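Local atomic coordinates of Serine/threonine protein phosphatase Stp1 (Streptococcus agalactiae, PDB entry 2PK0), a protein that catalyses the removal of phosphate from phosphoserine and phosphothreonine in proteins, as a magnesium-binding phosphatase of the PP2C family. Residues G127-Q131 / G132-L136. Residues are numbered along the deposited sequence; the frame is centred on the assembly and turned at random.
Sequences GIVRQ and GEYHL
The ring of Tyr134 lies oblique to the neighbouring strand of a beta hairpin with a two-residue loop, meeting Gly127 and Val129, while the His135 ring, on the other face of the hairpin, turns its edge to the carbonyl oxygen of Ile128, which lies near the ring plane. Strands 125-130 and 133-136 run antiparallel, joined by a type I' turn from Arg130 to Glu133 in which Gln131 and Gly132 both take positive phi. CG of Tyr134 stands anti to its backbone N (chi1 -178°), carrying the ring along the strand until OH lies 3.6 Å from Gly127 CA. CE1 and CZ of the ring lie alongside the same alpha carbon. Val129 crosses the tyrosine side chain at about a right angle, and its CG2 branch reaches Tyr134 CD1 at 3.8 Å. On the opposite face, CD2 of His135 comes within 3.8 Å of Ile128 O.

Two pairs of backbone hydrogen bonds fix the register. Ile128 and His135 exchange one pair, with His135 N to Ile128 O almost straight at 174°; Arg130 and Glu133 exchange the other and close the turn. Strand 133-136 ends one of the two antiparallel sheets of the PP2C beta-sandwich, and strand 125-130 links it inward to strand 191-195, on which Val129 packs through Tyr191 and Val193. The guanidinium group of Arg130, whose side chain leaves the sheet on the face of Ile128 and His135, forms a salt bridge through NH2 with Asp190. Between the hydrogen-bonded pairs, Val129 CA adds a CH...O contact to Glu133 O at 3.2 Å, and that oxygen also accepts the N-H of Arg130. At the turn itself, Glu133 N approaches Arg130 O at 2.8 Å from well above the carbonyl plane.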
ATOM      1  N   GLY A 127       0.312  -6.981   4.577  1.00 28.61           N
ATOM      2  CA  GLY A 127       0.488  -8.148   5.412  1.00 29.49           C
ATOM      3  C   GLY A 127      -0.803  -8.721   5.953  1.00 30.22           C
ATOM      4  O   GLY A 127      -1.840  -8.075   5.929  1.00 32.98           O
ATOM      5  N   ILE A 128      -0.741  -9.946   6.442  1.00 29.96           N
ATOM      6  CA  ILE A 128      -1.876 -10.531   7.128  1.00 32.50           C
ATOM      7  C   ILE A 128      -1.456 -10.826   8.546  1.00 31.48           C
ATOM      8  O   ILE A 128      -0.372 -11.348   8.783  1.00 29.20           O
ATOM      9  CB  ILE A 128      -2.374 -11.838   6.448  1.00 33.22           C
ATOM     10  CG1 ILE A 128      -3.076 -11.528   5.131  1.00 32.32           C
ATOM     11  CG2 ILE A 128      -3.337 -12.616   7.355  1.00 33.30           C
ATOM     12  CD1 ILE A 128      -3.220 -12.728   4.276  1.00 31.58           C
ATOM     13  N   VAL A 129      -2.304 -10.451   9.490  1.00 33.37           N
ATOM     14  CA  VAL A 129      -2.120 -10.861  10.875  1.00 34.94           C
ATOM     15  C   VAL A 129      -3.106 -11.978  11.240  1.00 34.15           C
ATOM     16  O   VAL A 129      -4.320 -11.787  11.186  1.00 36.54           O
ATOM     17  CB  VAL A 129      -2.240  -9.652  11.810  1.00 34.64           C
ATOM     18  CG1 VAL A 129      -2.223 -10.083  13.283  1.00 33.97           C
ATOM     19  CG2 VAL A 129      -1.123  -8.659  11.491  1.00 30.24           C
ATOM     20  N   ARG A 130      -2.573 -13.148  11.576  1.00 34.58           N
ATOM     21  CA  ARG A 130      -3.381 -14.334  11.949  1.00 33.95           C
ATOM     22  C   ARG A 130      -2.825 -14.940  13.223  1.00 34.71           C
ATOM     23  O   ARG A 130      -1.605 -15.124  13.335  1.00 35.17           O
ATOM     24  CB  ARG A 130      -3.329 -15.386  10.835  1.00 32.51           C
ATOM     25  CG  ARG A 130      -4.143 -16.656  11.045  1.00 31.45           C
ATOM     26  CD  ARG A 130      -4.166 -17.489   9.757  1.00 32.75           C
ATOM     27  NE  ARG A 130      -4.696 -16.695   8.649  1.00 33.80           N
ATOM     28  CZ  ARG A 130      -4.351 -16.821   7.365  1.00 33.78           C
ATOM     29  NH1 ARG A 130      -3.449 -17.720   6.987  1.00 31.30           N
ATOM     30  NH2 ARG A 130      -4.900 -16.018   6.458  1.00 31.45           N
ATOM     31  N   GLN A 131      -3.708 -15.253  14.170  1.00 35.64           N
ATOM     32  CA  GLN A 131      -3.325 -15.884  15.440  1.00 38.60           C
ATOM     33  C   GLN A 131      -2.096 -15.217  16.064  1.00 37.26           C
ATOM     34  O   GLN A 131      -1.125 -15.881  16.408  1.00 36.25           O
ATOM     35  CB  GLN A 131      -3.081 -17.391  15.257  1.00 42.80           C
ATOM     36  CG  GLN A 131      -4.278 -18.197  14.736  1.00 48.74           C
ATOM     37  CD  GLN A 131      -5.378 -18.391  15.779  1.00 51.75           C
ATOM     38  OE1 GLN A 131      -5.126 -18.886  16.879  1.00 52.35           O
ATOM     39  NE2 GLN A 131      -6.606 -18.003  15.429  1.00 50.13           N
ATOM     40  N   GLY A 132      -2.131 -13.890  16.145  1.00 38.46           N
ATOM     41  CA  GLY A 132      -1.018 -13.088  16.664  1.00 35.90           C
ATOM     42  C   GLY A 132       0.232 -12.975  15.815  1.00 34.02           C
ATOM     43  O   GLY A 132       1.252 -12.523  16.300  1.00 34.18           O
ATOM     44  N   GLU A 133       0.181 -13.379  14.553  1.00 35.43           N
ATOM     45  CA  GLU A 133       1.408 -13.376  13.743  1.00 37.53           C
ATOM     46  C   GLU A 133       1.286 -12.591  12.443  1.00 34.97           C
ATOM     47  O   GLU A 133       0.312 -12.780  11.725  1.00 35.74           O
ATOM     48  CB  GLU A 133       1.847 -14.801  13.421  1.00 39.93           C
ATOM     49  CG  GLU A 133       3.175 -14.846  12.689  1.00 46.16           C
ATOM     50  CD  GLU A 133       3.627 -16.239  12.350  1.00 50.07           C
ATOM     51  OE1 GLU A 133       3.005 -17.215  12.831  1.00 53.19           O
ATOM     52  OE2 GLU A 133       4.612 -16.351  11.595  1.00 51.87           O
ATOM     53  N   TYR A 134       2.277 -11.742  12.132  1.00 32.01           N
ATOM     54  CA  TYR A 134       2.294 -10.968  10.872  1.00 29.59           C
ATOM     55  C   TYR A 134       2.944 -11.723   9.728  1.00 29.21           C
ATOM     56  O   TYR A 134       4.107 -12.082   9.797  1.00 30.28           O
ATOM     57  CB  TYR A 134       3.034  -9.646  11.075  1.00 30.11           C
ATOM     58  CG  TYR A 134       3.086  -8.711   9.878  1.00 29.61           C
ATOM     59  CD1 TYR A 134       2.125  -7.714   9.713  1.00 28.33           C
ATOM     60  CD2 TYR A 134       4.107  -8.796   8.927  1.00 29.69           C
ATOM     61  CE1 TYR A 134       2.172  -6.842   8.643  1.00 30.00           C
ATOM     62  CE2 TYR A 134       4.164  -7.926   7.838  1.00 30.84           C
ATOM     63  CZ  TYR A 134       3.200  -6.948   7.706  1.00 31.52           C
ATOM     64  OH  TYR A 134       3.235  -6.083   6.641  1.00 30.90           O
ATOM     65  N   HIS A 135       2.199 -11.942   8.658  1.00 32.42           N
ATOM     66  CA  HIS A 135       2.760 -12.575   7.470  1.00 34.83           C
ATOM     67  C   HIS A 135       2.940 -11.552   6.358  1.00 33.56           C
ATOM     68  O   HIS A 135       1.960 -11.022   5.862  1.00 32.74           O
ATOM     69  CB  HIS A 135       1.839 -13.683   6.973  1.00 37.69           C
ATOM     70  CG  HIS A 135       1.688 -14.817   7.937  1.00 41.64           C
ATOM     71  ND1 HIS A 135       2.405 -15.989   7.823  1.00 41.90           N
ATOM     72  CD2 HIS A 135       0.908 -14.954   9.035  1.00 41.17           C
ATOM     73  CE1 HIS A 135       2.063 -16.804   8.804  1.00 42.94           C
ATOM     74  NE2 HIS A 135       1.162 -16.197   9.557  1.00 42.60           N
ATOM     75  N   LEU A 136       4.185 -11.282   5.975  1.00 30.89           N
ATOM     76  CA  LEU A 136       4.468 -10.349   4.891  1.00 31.24           C
ATOM     77  C   LEU A 136       4.105 -10.935   3.527  1.00 31.67           C
ATOM     78  O   LEU A 136       4.475 -12.054   3.210  1.00 35.04           O
ATOM     79  CB  LEU A 136       5.937  -9.929   4.929  1.00 29.98           C
ATOM     80  CG  LEU A 136       6.474  -9.032   3.812  1.00 29.59           C
ATOM     81  CD1 LEU A 136       5.753  -7.674   3.736  1.00 27.59           C
ATOM     82  CD2 LEU A 136       7.968  -8.850   3.952  1.00 28.58           C
TER